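Local atomic coordinates of REP-associated tyrosine transposase (Escherichia coli, PDB entry 4ER8), a protein that binds hairpins of repeated extragenic palindromes and cleaves and recombines the mosaic DNA elements that contain them. Residues Gln31-Met34 with Leu35-Ala38; Phe73-Arg76 with Trp77-Ile80; Arg104-Lys107 with Asp108-His112; Leu145-Ile148 with Asp149-Gly152. One frame throughout, in Å; residues are numbered along the deposited sequence.

Contact 1: Gln31-Met34 with Leu35-Ala38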
loop_
_atom_site.group_PDB
_atom_site.type_symbol
_atom_site.label_atom_id
_atom_site.label_comp_id
_atom_site.label_asym_id
_atom_site.label_seq_id
_atom_site.Cartn_x
_atom_site.Cartn_y
_atom_site.Cartn_z
ATOM N N GLN A 31 -14.211 -4.453 -5.362
ATOM C CA GLN A 31 -13.470 -5.156 -6.394
ATOM C C GLN A 31 -12.117 -5.616 -5.912
ATOM O O GLN A 31 -11.138 -5.653 -6.671
ATOM C CB GLN A 31 -13.313 -4.283 -7.626
ATOM C CG GLN A 31 -14.623 -3.984 -8.330
ATOM C CD GLN A 31 -15.450 -5.236 -8.558
ATOM O OE1 GLN A 31 -16.655 -5.234 -8.296
ATOM N NE2 GLN A 31 -14.808 -6.323 -9.029
ATOM N N TYR A 32 -12.061 -6.015 -4.654
ATOM C CA TYR A 32 -10.827 -6.567 -4.125
ATOM C C TYR A 32 -10.103 -7.499 -5.114
ATOM O O TYR A 32 -8.876 -7.442 -5.272
ATOM C CB TYR A 32 -11.099 -7.303 -2.820
ATOM C CG TYR A 32 -9.836 -7.621 -2.057
ATOM C CD1 TYR A 32 -8.827 -6.664 -1.905
ATOM C CD2 TYR A 32 -9.650 -8.874 -1.471
ATOM C CE1 TYR A 32 -7.669 -6.956 -1.200
ATOM C CE2 TYR A 32 -8.500 -9.166 -0.757
ATOM C CZ TYR A 32 -7.511 -8.207 -0.629
ATOM O OH TYR A 32 -6.378 -8.504 0.077
ATOM N N GLN A 33 -10.892 -8.331 -5.783
ATOM C CA GLN A 33 -10.418 -9.376 -6.669
ATOM C C GLN A 33 -9.680 -8.850 -7.872
ATOM O O GLN A 33 -8.569 -9.288 -8.134
ATOM C CB GLN A 33 -11.605 -10.243 -7.109
ATOM C CG GLN A 33 -12.225 -11.048 -5.961
ATOM C CD GLN A 33 -11.142 -11.739 -5.142
ATOM O OE1 GLN A 33 -10.126 -12.206 -5.693
ATOM N NE2 GLN A 33 -11.334 -11.780 -3.814
ATOM N N MET A 34 -10.290 -7.920 -8.607
ATOM C CA MET A 34 -9.597 -7.277 -9.732
ATOM C C MET A 34 -8.290 -6.689 -9.248
ATOM O O MET A 34 -7.262 -6.848 -9.914
ATOM C CB MET A 34 -10.415 -6.151 -10.348
ATOM C CG MET A 34 -11.449 -6.568 -11.389
ATOM S SD MET A 34 -12.967 -5.624 -11.051
ATOM C CE MET A 34 -14.058 -6.238 -12.344
ATOM N N LEU A 35 -8.324 -6.031 -8.082
ATOM C CA LEU A 35 -7.104 -5.439 -7.535
ATOM C C LEU A 35 -6.070 -6.503 -7.328
ATOM O O LEU A 35 -4.999 -6.457 -7.936
ATOM C CB LEU A 35 -7.350 -4.699 -6.230
ATOM C CG LEU A 35 -6.156 -3.961 -5.607
ATOM C CD1 LEU A 35 -5.716 -2.753 -6.391
ATOM C CD2 LEU A 35 -6.513 -3.531 -4.220
ATOM N N ARG A 36 -6.402 -7.471 -6.479
ATOM C CA ARG A 36 -5.521 -8.596 -6.240
ATOM C C ARG A 36 -4.978 -9.080 -7.577
ATOM O O ARG A 36 -3.755 -9.203 -7.750
ATOM C CB ARG A 36 -6.260 -9.712 -5.516
ATOM C CG ARG A 36 -5.894 -9.887 -4.040
ATOM C CD ARG A 36 -6.916 -10.787 -3.299
ATOM N NE ARG A 36 -6.816 -12.256 -3.485
ATOM C CZ ARG A 36 -5.745 -12.934 -3.912
ATOM N NH1 ARG A 36 -4.614 -12.317 -4.237
ATOM N NH2 ARG A 36 -5.812 -14.256 -4.007
ATOM N N HIS A 37 -5.880 -9.290 -8.539
ATOM C CA HIS A 37 -5.492 -9.820 -9.838
ATOM C C HIS A 37 -4.449 -8.949 -10.539
ATOM O O HIS A 37 -3.409 -9.446 -10.965
ATOM C CB HIS A 37 -6.737 -10.147 -10.692
ATOM C CG HIS A 37 -7.493 -11.364 -10.205
ATOM N ND1 HIS A 37 -8.803 -11.312 -9.761
ATOM C CD2 HIS A 37 -7.107 -12.662 -10.071
ATOM C CE1 HIS A 37 -9.189 -12.519 -9.375
ATOM N NE2 HIS A 37 -8.178 -13.356 -9.554
ATOM N N ALA A 38 -4.701 -7.643 -10.565
ATOM C CA ALA A 38 -3.809 -6.642 -11.173
ATOM C C ALA A 38 -2.389 -6.651 -10.639
ATOM O O ALA A 38 -1.422 -6.632 -11.417
ATOM C CB ALA A 38 -4.401 -5.253 -11.031
#
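Over one face of the Tyr-32 ring lies the aliphatic arm of Arg-36: CD is 3.4 Å from ring atom CE2, and CG stands 4.1 Å above the ring plane toward its rim. The approach is led by these two methylenes, with the guanidinium plane turned 51° from the ring. CG of Tyr-32 is anti to the backbone N (chi1 -167°), which leans the ring toward the Arg-36 side chain. The His-37 ring presents its edge to the backbone N of Met-34, and the Gln-33 side chain bends at chi2 so that OE1 is 3.8 Å from His-37 CE1. Gln-33 also runs alongside Arg-36. Below the side chains, backbone bonds link Leu-35 N to Gln-31 O (3.2 Å) and Arg-36 N to Tyr-32 O (2.8 Å). Tyr-32 further meets Phe-134 edge-to-face and touches Val-55 together with Leu-35. With an alanine here, the methylenes of Arg-36 would probably lose their flat support and Phe-134 its aromatic partner. Gln-31 at the N-cap and the four successive i to i+4 bonds identify the first turns of the amphipathic helix 32-45, laid against strand 49-55 of the antiparallel sheet.

Contact 2: Phe73-Arg76 with Trp77-Ile80; sequences FSSR and WREI. With nucleotides of chain B.
Ser-74 and Arg-78, one turn apart, direct their side chains to the DNA of chain B, whereas Phe-73 and Trp-77, likewise one turn apart, turn their rings into the protein. Ser-74 OG meets the backbone phosphate, hydrogen-bonded to DC31 OP1 of chain B at 2.6 Å, and it has a second partner in the hydroxyl of Tyr-8. Arg-78 leaves the helix with CG anti to the backbone N (chi1 -174°), then bends at chi2 and chi3. Its CG rests 3.4 Å from O4' of DT29 of chain B, and NE, the base lying at the guanidinium edge, donates to DT29 O2 over 3.3 Å; at 136° this bond is far from straight. Its NH1 and Glu-79 OE2 form a long salt bridge of 3.9 Å, while OE1 of Glu-79 pairs with Lys-82. Trp-77 stacks on Trp-64 and meets Phe-16 edge-to-face; Phe-73 meets Trp-14 in the same manner. Arg-76 points to a third side, extended from CG to NE, where NH2 bridges to Asp-70. The backbone bonds Trp-77 N to Phe-73 O (3.0 Å) and Glu-79 N to Ser-75 O (2.8 Å) hold the helical turn from which these side chains diverge. This is the start of helix 73-87, set between the antiparallel sheet, met by its aromatic side chains, and the bound DNA, contacted at phosphate, sugar and base.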
loop_
_atom_site.group_PDB
_atom_site.type_symbol
_atom_site.label_atom_id
_atom_site.label_comp_id
_atom_site.label_asym_id
_atom_site.label_seq_id
_atom_site.Cartn_x
_atom_site.Cartn_y
_atom_site.Cartn_z
ATOM N N PHE A 73 10.250 1.470 -9.242
ATOM C CA PHE A 73 8.863 1.364 -8.742
ATOM C C PHE A 73 7.858 2.151 -9.596
ATOM O O PHE A 73 6.665 1.890 -9.545
ATOM C CB PHE A 73 8.767 1.805 -7.285
ATOM C CG PHE A 73 9.374 3.160 -7.024
ATOM C CD1 PHE A 73 8.639 4.332 -7.281
ATOM C CD2 PHE A 73 10.682 3.265 -6.545
ATOM C CE1 PHE A 73 9.193 5.570 -7.067
ATOM C CE2 PHE A 73 11.254 4.506 -6.343
ATOM C CZ PHE A 73 10.484 5.674 -6.584
ATOM N N SER A 74 8.346 3.106 -10.377
ATOM C CA SER A 74 7.468 3.952 -11.176
ATOM C C SER A 74 6.644 3.129 -12.156
ATOM O O SER A 74 5.386 3.093 -12.091
ATOM C CB SER A 74 8.258 5.040 -11.901
ATOM O OG SER A 74 8.656 6.074 -11.015
ATOM N N SER A 75 7.359 2.416 -13.020
ATOM C CA SER A 75 6.698 1.503 -13.964
ATOM C C SER A 75 5.729 0.609 -13.248
ATOM O O SER A 75 4.564 0.489 -13.641
ATOM C CB SER A 75 7.748 0.665 -14.639
ATOM O OG SER A 75 8.650 1.523 -15.292
ATOM N N ARG A 76 6.209 -0.016 -12.176
ATOM C CA ARG A 76 5.403 -0.981 -11.492
ATOM C C ARG A 76 4.075 -0.368 -11.072
ATOM O O ARG A 76 3.047 -0.985 -11.266
ATOM C CB ARG A 76 6.170 -1.635 -10.341
ATOM C CG ARG A 76 7.399 -2.464 -10.817
ATOM C CD ARG A 76 8.205 -2.978 -9.628
ATOM N NE ARG A 76 9.261 -3.941 -9.931
ATOM C CZ ARG A 76 10.498 -3.649 -10.354
ATOM N NH1 ARG A 76 10.864 -2.399 -10.604
ATOM N NH2 ARG A 76 11.398 -4.624 -10.539
ATOM N N TRP A 77 4.083 0.865 -10.548
ATOM C CA TRP A 77 2.847 1.472 -10.103
ATOM C C TRP A 77 2.051 1.859 -11.306
ATOM O O TRP A 77 0.814 1.894 -11.265
ATOM C CB TRP A 77 3.095 2.717 -9.261
ATOM C CG TRP A 77 3.182 2.454 -7.800
ATOM C CD1 TRP A 77 4.188 2.813 -6.986
ATOM C CD2 TRP A 77 2.224 1.770 -6.982
ATOM N NE1 TRP A 77 3.942 2.387 -5.706
ATOM C CE2 TRP A 77 2.735 1.749 -5.674
ATOM C CE3 TRP A 77 0.991 1.159 -7.232
ATOM C CZ2 TRP A 77 2.059 1.159 -4.605
ATOM C CZ3 TRP A 77 0.303 0.582 -6.166
ATOM C CH2 TRP A 77 0.848 0.582 -4.867
ATOM N N ARG A 78 2.739 2.189 -12.385
ATOM C CA ARG A 78 1.991 2.665 -13.533
ATOM C C ARG A 78 1.181 1.522 -14.103
ATOM O O ARG A 78 -0.014 1.682 -14.404
ATOM C CB ARG A 78 2.870 3.283 -14.585
ATOM C CG ARG A 78 2.050 3.886 -15.673
ATOM C CD ARG A 78 2.668 3.696 -17.009
ATOM N NE ARG A 78 3.836 4.540 -17.304
ATOM C CZ ARG A 78 5.020 4.057 -17.668
ATOM N NH1 ARG A 78 5.220 2.721 -17.762
ATOM N NH2 ARG A 78 5.997 4.903 -17.949
ATOM N N GLU A 79 1.802 0.353 -14.184
ATOM C CA GLU A 79 1.068 -0.772 -14.685
ATOM C C GLU A 79 -0.052 -1.149 -13.721
ATOM O O GLU A 79 -1.195 -1.349 -14.145
ATOM C CB GLU A 79 1.992 -1.946 -15.018
ATOM C CG GLU A 79 3.003 -1.716 -16.200
ATOM C CD GLU A 79 2.359 -1.185 -17.514
ATOM O OE1 GLU A 79 1.129 -1.423 -17.764
ATOM O OE2 GLU A 79 3.102 -0.540 -18.302
ATOM N N ILE A 80 0.213 -1.180 -12.415
ATOM C CA ILE A 80 -0.837 -1.637 -11.494
ATOM C C ILE A 80 -2.105 -0.828 -11.616
ATOM O O ILE A 80 -3.169 -1.386 -11.809
ATOM C CB ILE A 80 -0.374 -1.701 -10.017
ATOM C CG1 ILE A 80 0.763 -2.706 -9.855
ATOM C CG2 ILE A 80 -1.520 -2.084 -9.095
ATOM C CD1 ILE A 80 1.465 -2.558 -8.571
ATOM P P DC B 30 0.471 7.275 -11.911
ATOM O OP1 DC B 30 0.547 6.711 -10.554
ATOM O OP2 DC B 30 -0.241 8.568 -12.109
ATOM O "O5'" DC B 30 1.946 7.469 -12.537
ATOM C "C5'" DC B 30 2.846 6.402 -12.533
ATOM C "C4'" DC B 30 4.176 6.767 -13.183
ATOM O "O4'" DC B 30 3.943 7.052 -14.564
ATOM C "C3'" DC B 30 4.883 7.996 -12.676
ATOM O "O3'" DC B 30 5.765 7.570 -11.690
ATOM C "C2'" DC B 30 5.657 8.492 -13.880
ATOM C "C1'" DC B 30 4.802 8.063 -15.051
ATOM N N1 DC B 30 3.897 9.103 -15.678
ATOM C C2 DC B 30 4.339 9.901 -16.709
ATOM O O2 DC B 30 5.503 9.770 -17.057
ATOM N N3 DC B 30 3.499 10.820 -17.289
ATOM C C4 DC B 30 2.239 10.940 -16.848
ATOM N N4 DC B 30 1.441 11.823 -17.425
ATOM C C5 DC B 30 1.744 10.128 -15.794
ATOM C C6 DC B 30 2.598 9.228 -15.260
ATOM P P DT B 29 -5.007 5.172 -15.209
ATOM O OP1 DT B 29 -5.108 3.999 -14.296
ATOM O OP2 DT B 29 -5.932 6.323 -15.098
ATOM O "O5'" DT B 29 -3.480 5.679 -15.321
ATOM C "C5'" DT B 29 -2.471 4.674 -15.131
ATOM C "C4'" DT B 29 -1.096 5.276 -14.915
ATOM O "O4'" DT B 29 -0.672 5.781 -16.173
ATOM C "C3'" DT B 29 -1.021 6.463 -13.954
ATOM O "O3'" DT B 29 -0.108 6.154 -12.883
ATOM C "C2'" DT B 29 -0.624 7.649 -14.827
ATOM C "C1'" DT B 29 0.048 6.965 -16.000
ATOM N N1 DT B 29 -0.100 7.720 -17.276
ATOM C C2 DT B 29 0.975 7.772 -18.123
ATOM O O2 DT B 29 2.019 7.234 -17.873
ATOM N N3 DT B 29 0.791 8.478 -19.279
ATOM C C4 DT B 29 -0.380 9.126 -19.622
ATOM O O4 DT B 29 -0.510 9.750 -20.644
ATOM C C5 DT B 29 -1.457 9.041 -18.702
ATOM C C7 DT B 29 -2.717 9.752 -19.046
ATOM C C6 DT B 29 -1.290 8.342 -17.572
ATOM P P DC B 31 6.435 8.638 -10.722
ATOM O OP1 DC B 31 7.326 7.901 -9.832
ATOM O OP2 DC B 31 5.364 9.481 -10.222
ATOM O "O5'" DC B 31 7.366 9.509 -11.673
ATOM C "C5'" DC B 31 8.585 9.014 -12.286
ATOM C "C4'" DC B 31 9.341 10.170 -12.945
ATOM O "O4'" DC B 31 8.473 10.653 -14.007
ATOM C "C3'" DC B 31 9.630 11.390 -12.040
ATOM O "O3'" DC B 31 10.985 11.488 -12.052
ATOM C "C2'" DC B 31 9.053 12.593 -12.762
ATOM C "C1'" DC B 31 8.609 12.042 -14.108
ATOM N N1 DC B 31 7.255 12.472 -14.422
ATOM C C2 DC B 31 7.037 13.302 -15.507
ATOM O O2 DC B 31 8.053 13.617 -16.149
ATOM N N3 DC B 31 5.755 13.692 -15.772
ATOM C C4 DC B 31 4.709 13.296 -15.016
ATOM N N4 DC B 31 3.420 13.679 -15.286
ATOM C C5 DC B 31 4.945 12.462 -13.892
ATOM C C6 DC B 31 6.202 12.075 -13.637
#

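Contact 3: Arg104-Lys107 with Asp108-His112; sequences RNTK and DYRHH
Arg-104 NH1 and Asp-108 OD2 form a salt bridge at 3.4 Å, made by a single nitrogen, with the guanidinium and carboxylate planes 34° apart. The arginine folds back toward the helix through bends at chi2 and chi3. OD2 is shared, as it also takes a hydrogen bond from His-101 NE2. Along another side, the methyl CG2 of Thr-106 lies over one face of the Arg-110 guanidinium, 3.5 Å from NE, the two side chains running in the same direction. The His-111 ring has Lys-107 O over one face, 3.8 Å above its plane.

Next outward comes the backbone. Tyr-109 N binds Asn-105 O at 3.1 Å, and Asn-105 occupies the N-cap position. The carbonyl O of Asp-108 is gripped by two donors of His-112, its backbone N at 3.0 Å and ring ND1 at 2.8 Å, which reach it from opposite faces of the carbonyl plane; the acceptor lies in the imidazole plane, which fixes the ring's rotation. His-101, which binds Asp-108, also meets the His-112 ring, and Tyr-109 OH bonds Asn-51. This is the amino-terminal start of helix 106-122, joined to the sheet by its inward residues; further along, that helix carries Asn-119 of the nickel site, with His-123 just beyond its end.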
loop_
_atom_site.group_PDB
_atom_site.type_symbol
_atom_site.label_atom_id
_atom_site.label_comp_id
_atom_site.label_asym_id
_atom_site.label_seq_id
_atom_site.Cartn_x
_atom_site.Cartn_y
_atom_site.Cartn_z
ATOM N N ARG A 104 15.378 3.457 5.059
ATOM C CA ARG A 104 16.829 3.302 5.156
ATOM C C ARG A 104 17.319 2.426 6.333
ATOM O O ARG A 104 18.498 2.066 6.345
ATOM C CB ARG A 104 17.486 4.690 5.240
ATOM C CG ARG A 104 17.366 5.579 3.975
ATOM C CD ARG A 104 15.884 6.120 3.657
ATOM N NE ARG A 104 15.393 7.321 4.391
ATOM C CZ ARG A 104 14.845 7.323 5.624
ATOM N NH1 ARG A 104 14.685 6.185 6.338
ATOM N NH2 ARG A 104 14.452 8.483 6.151
ATOM N N ASN A 105 16.447 2.090 7.302
ATOM C CA ASN A 105 16.830 1.321 8.527
ATOM C C ASN A 105 15.695 0.514 9.128
ATOM O O ASN A 105 14.512 0.856 8.929
ATOM C CB ASN A 105 17.362 2.252 9.634
ATOM C CG ASN A 105 16.283 3.159 10.196
ATOM O OD1 ASN A 105 16.160 4.327 9.811
ATOM N ND2 ASN A 105 15.494 2.633 11.104
ATOM N N THR A 106 16.046 -0.486 9.945
ATOM C CA THR A 106 15.043 -1.383 10.536
ATOM C C THR A 106 13.931 -0.749 11.358
ATOM O O THR A 106 12.780 -1.153 11.244
ATOM C CB THR A 106 15.685 -2.443 11.373
ATOM O OG1 THR A 106 16.717 -3.056 10.606
ATOM C CG2 THR A 106 14.651 -3.523 11.741
ATOM N N LYS A 107 14.261 0.221 12.200
ATOM C CA LYS A 107 13.235 0.882 12.995
ATOM C C LYS A 107 12.178 1.464 12.095
ATOM O O LYS A 107 11.012 1.110 12.230
ATOM C CB LYS A 107 13.811 1.965 13.921
ATOM C CG LYS A 107 14.502 1.376 15.174
ATOM C CD LYS A 107 14.742 2.408 16.291
ATOM C CE LYS A 107 16.225 2.374 16.745
ATOM N NZ LYS A 107 16.401 2.325 18.244
ATOM N N ASP A 108 12.594 2.329 11.167
ATOM C CA ASP A 108 11.670 2.980 10.268
ATOM C C ASP A 108 10.793 1.977 9.550
ATOM O O ASP A 108 9.588 2.225 9.354
ATOM C CB ASP A 108 12.376 3.883 9.277
ATOM C CG ASP A 108 11.489 5.017 8.819
ATOM O OD1 ASP A 108 10.631 5.463 9.624
ATOM O OD2 ASP A 108 11.637 5.487 7.663
ATOM N N TYR A 109 11.377 0.830 9.213
ATOM C CA TYR A 109 10.673 -0.233 8.508
ATOM C C TYR A 109 9.519 -0.741 9.323
ATOM O O TYR A 109 8.369 -0.765 8.862
ATOM C CB TYR A 109 11.613 -1.372 8.198
ATOM C CG TYR A 109 10.970 -2.597 7.591
ATOM C CD1 TYR A 109 10.573 -2.624 6.259
ATOM C CD2 TYR A 109 10.817 -3.765 8.337
ATOM C CE1 TYR A 109 9.995 -3.771 5.698
ATOM C CE2 TYR A 109 10.253 -4.903 7.795
ATOM C CZ TYR A 109 9.858 -4.898 6.472
ATOM O OH TYR A 109 9.313 -6.033 5.938
ATOM N N ARG A 110 9.828 -1.165 10.543
ATOM C CA ARG A 110 8.791 -1.571 11.486
ATOM C C ARG A 110 7.741 -0.488 11.764
ATOM O O ARG A 110 6.558 -0.832 11.832
ATOM C CB ARG A 110 9.394 -2.048 12.787
ATOM C CG ARG A 110 10.048 -3.392 12.663
ATOM C CD ARG A 110 11.172 -3.463 13.668
ATOM N NE ARG A 110 11.937 -4.714 13.629
ATOM C CZ ARG A 110 12.646 -5.164 14.664
ATOM N NH1 ARG A 110 12.672 -4.465 15.793
ATOM N NH2 ARG A 110 13.307 -6.303 14.572
ATOM N N HIS A 111 8.122 0.783 11.923
ATOM C CA HIS A 111 7.092 1.804 12.168
ATOM C C HIS A 111 6.149 1.807 10.987
ATOM O O HIS A 111 4.932 1.957 11.132
ATOM C CB HIS A 111 7.639 3.230 12.422
ATOM C CG HIS A 111 8.307 3.399 13.759
ATOM N ND1 HIS A 111 9.230 4.400 14.018
ATOM C CD2 HIS A 111 8.204 2.683 14.914
ATOM C CE1 HIS A 111 9.647 4.307 15.272
ATOM N NE2 HIS A 111 9.056 3.260 15.829
ATOM N N HIS A 112 6.714 1.633 9.800
ATOM C CA HIS A 112 5.876 1.675 8.633
ATOM C C HIS A 112 5.107 0.375 8.452
ATOM O O HIS A 112 3.988 0.435 7.965
ATOM C CB HIS A 112 6.641 2.065 7.378
ATOM C CG HIS A 112 6.943 3.520 7.294
ATOM N ND1 HIS A 112 8.040 4.091 7.908
ATOM C CD2 HIS A 112 6.330 4.516 6.616
ATOM C CE1 HIS A 112 8.055 5.391 7.651
ATOM N NE2 HIS A 112 7.033 5.669 6.870
#

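Contact 4: Leu145-Ile148 with Asp149-Gly152; sequences LYPI and DWAG
Tyr-146 and Trp-150 make a T-shaped aromatic pair: the tyrosine edge points at the five-membered ring of the indole, with centroids 4.8 Å apart and planes at 87°. Tyr-146 CE2 comes down over the centre of the indole face, 3.6 Å from Trp-150 CE2, so a ring C-H is directed into the pi cloud. Gly-152 CA lies over the opposite indole face, toward its rim. Trp-150 holds its CG anti to the backbone N (chi1 -170°), which carries the indole back alongside the tyrosine, both side chains pointing the same way.

Apolar packing adds Pro-147. Its CG touches Trp-150 CB at 3.7 Å and its CD approaches Trp-150 CD1 at 3.9 Å, so the pyrrolidine bears on the base of the indole. A serine in place of Trp-150 would probably leave the Tyr-146 edge without its aromatic face and take from Pro-147 CD its contact with the indole.

Polar bonding is chiefly backbone. Trp-150 N donates to Pro-147 O at 2.7 Å with an N-H...O angle of 161°, although the donor sits well above the carbonyl plane. Beyond the segments, Tyr-146 OH bonds Asp-114 OD1, and Trp-150 packs on Ile-118, Val-129 and Phe-137, thereby joining the loop to helices 106-122 and 137-142. The backbone angles of the corner residues, Ile-148 and Asp-149, make Pro-147 to Trp-150 a type I beta turn, spanned by the bond from Trp-150 N to Pro-147 O and flanked by an aromatic pair, in the loop after helix 137-142.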
loop_
_atom_site.group_PDB
_atom_site.type_symbol
_atom_site.label_atom_id
_atom_site.label_comp_id
_atom_site.label_asym_id
_atom_site.label_seq_id
_atom_site.Cartn_x
_atom_site.Cartn_y
_atom_site.Cartn_z
ATOM N N LEU A 145 5.358 -13.734 12.569
ATOM C CA LEU A 145 5.703 -12.328 12.529
ATOM C C LEU A 145 4.929 -11.516 13.535
ATOM O O LEU A 145 5.527 -10.805 14.355
ATOM C CB LEU A 145 5.458 -11.767 11.144
ATOM C CG LEU A 145 6.712 -11.624 10.276
ATOM C CD1 LEU A 145 7.654 -10.553 10.895
ATOM C CD2 LEU A 145 7.414 -12.980 10.036
ATOM N N TYR A 146 3.604 -11.637 13.471
ATOM C CA TYR A 146 2.717 -10.910 14.393
ATOM C C TYR A 146 1.725 -11.806 15.145
ATOM O O TYR A 146 1.106 -12.678 14.535
ATOM C CB TYR A 146 1.913 -9.837 13.631
ATOM C CG TYR A 146 2.685 -8.586 13.267
ATOM C CD1 TYR A 146 3.500 -8.574 12.151
ATOM C CD2 TYR A 146 2.571 -7.407 14.013
ATOM C CE1 TYR A 146 4.217 -7.450 11.777
ATOM C CE2 TYR A 146 3.273 -6.247 13.632
ATOM C CZ TYR A 146 4.113 -6.283 12.497
ATOM O OH TYR A 146 4.871 -5.198 12.053
ATOM N N PRO A 147 1.522 -11.536 16.449
ATOM C CA PRO A 147 0.428 -12.232 17.123
ATOM C C PRO A 147 -0.933 -11.752 16.549
ATOM O O PRO A 147 -1.200 -10.545 16.422
ATOM C CB PRO A 147 0.582 -11.773 18.581
ATOM C CG PRO A 147 1.074 -10.330 18.473
ATOM C CD PRO A 147 1.921 -10.305 17.182
ATOM N N ILE A 148 -1.790 -12.696 16.205
ATOM C CA ILE A 148 -3.105 -12.390 15.694
ATOM C C ILE A 148 -3.775 -11.278 16.506
ATOM O O ILE A 148 -4.478 -10.457 15.943
ATOM C CB ILE A 148 -3.947 -13.722 15.614
ATOM C CG1 ILE A 148 -4.971 -13.681 14.467
ATOM C CG2 ILE A 148 -4.544 -14.158 16.996
ATOM C CD1 ILE A 148 -6.306 -13.102 14.880
ATOM N N ASP A 149 -3.519 -11.209 17.813
ATOM C CA ASP A 149 -4.190 -10.209 18.679
ATOM C C ASP A 149 -3.423 -8.898 18.831
ATOM O O ASP A 149 -3.782 -8.048 19.658
ATOM C CB ASP A 149 -4.553 -10.769 20.072
ATOM C CG ASP A 149 -3.333 -11.270 20.864
ATOM O OD1 ASP A 149 -3.498 -11.428 22.095
ATOM O OD2 ASP A 149 -2.223 -11.506 20.285
ATOM N N TRP A 150 -2.385 -8.740 18.021
ATOM C CA TRP A 150 -1.604 -7.521 17.985
ATOM C C TRP A 150 -2.427 -6.224 17.997
ATOM O O TRP A 150 -3.504 -6.091 17.375
ATOM C CB TRP A 150 -0.668 -7.553 16.788
ATOM C CG TRP A 150 0.354 -6.459 16.756
ATOM C CD1 TRP A 150 1.533 -6.400 17.449
ATOM C CD2 TRP A 150 0.281 -5.260 15.991
ATOM N NE1 TRP A 150 2.196 -5.235 17.158
ATOM C CE2 TRP A 150 1.451 -4.521 16.262
ATOM C CE3 TRP A 150 -0.658 -4.742 15.095
ATOM C CZ2 TRP A 150 1.701 -3.294 15.670
ATOM C CZ3 TRP A 150 -0.415 -3.535 14.516
ATOM C CH2 TRP A 150 0.755 -2.812 14.805
ATOM N N ALA A 151 -1.904 -5.275 18.766
ATOM C CA ALA A 151 -2.421 -3.938 18.776
ATOM C C ALA A 151 -1.199 -3.031 18.760
ATOM O O ALA A 151 -0.076 -3.513 18.958
ATOM C CB ALA A 151 -3.291 -3.702 20.002
ATOM N N GLY A 152 -1.416 -1.730 18.509
ATOM C CA GLY A 152 -0.333 -0.742 18.483
ATOM C C GLY A 152 -0.870 0.659 18.479
ATOM O O GLY A 152 -2.018 0.870 18.118
#

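Contact 2 is wholly buried once the DNA is counted, contact 1 partly so, while contacts 3 and 4 lie at the surface. Contacts 1 and 2 belong to neighbouring helices, 32-45 and 73-87, and touch where Ala-38 CB packs on Ile-80 O at 4.1 Å. Contacts 3 and 4 draw on the same helix, 106-122: the first forms its start, the second is a loop laid on it, with centres about 17 Å apart. Chemistry follows place. Nucleic acid is gripped directly in contact 2; methylene-on-ring packing marks contact 1, a salt bridge and a doubly held carbonyl contact 3, and an aromatic pair within a turn contact 4. The centres of contacts 2 and 4 are about 31 Å apart.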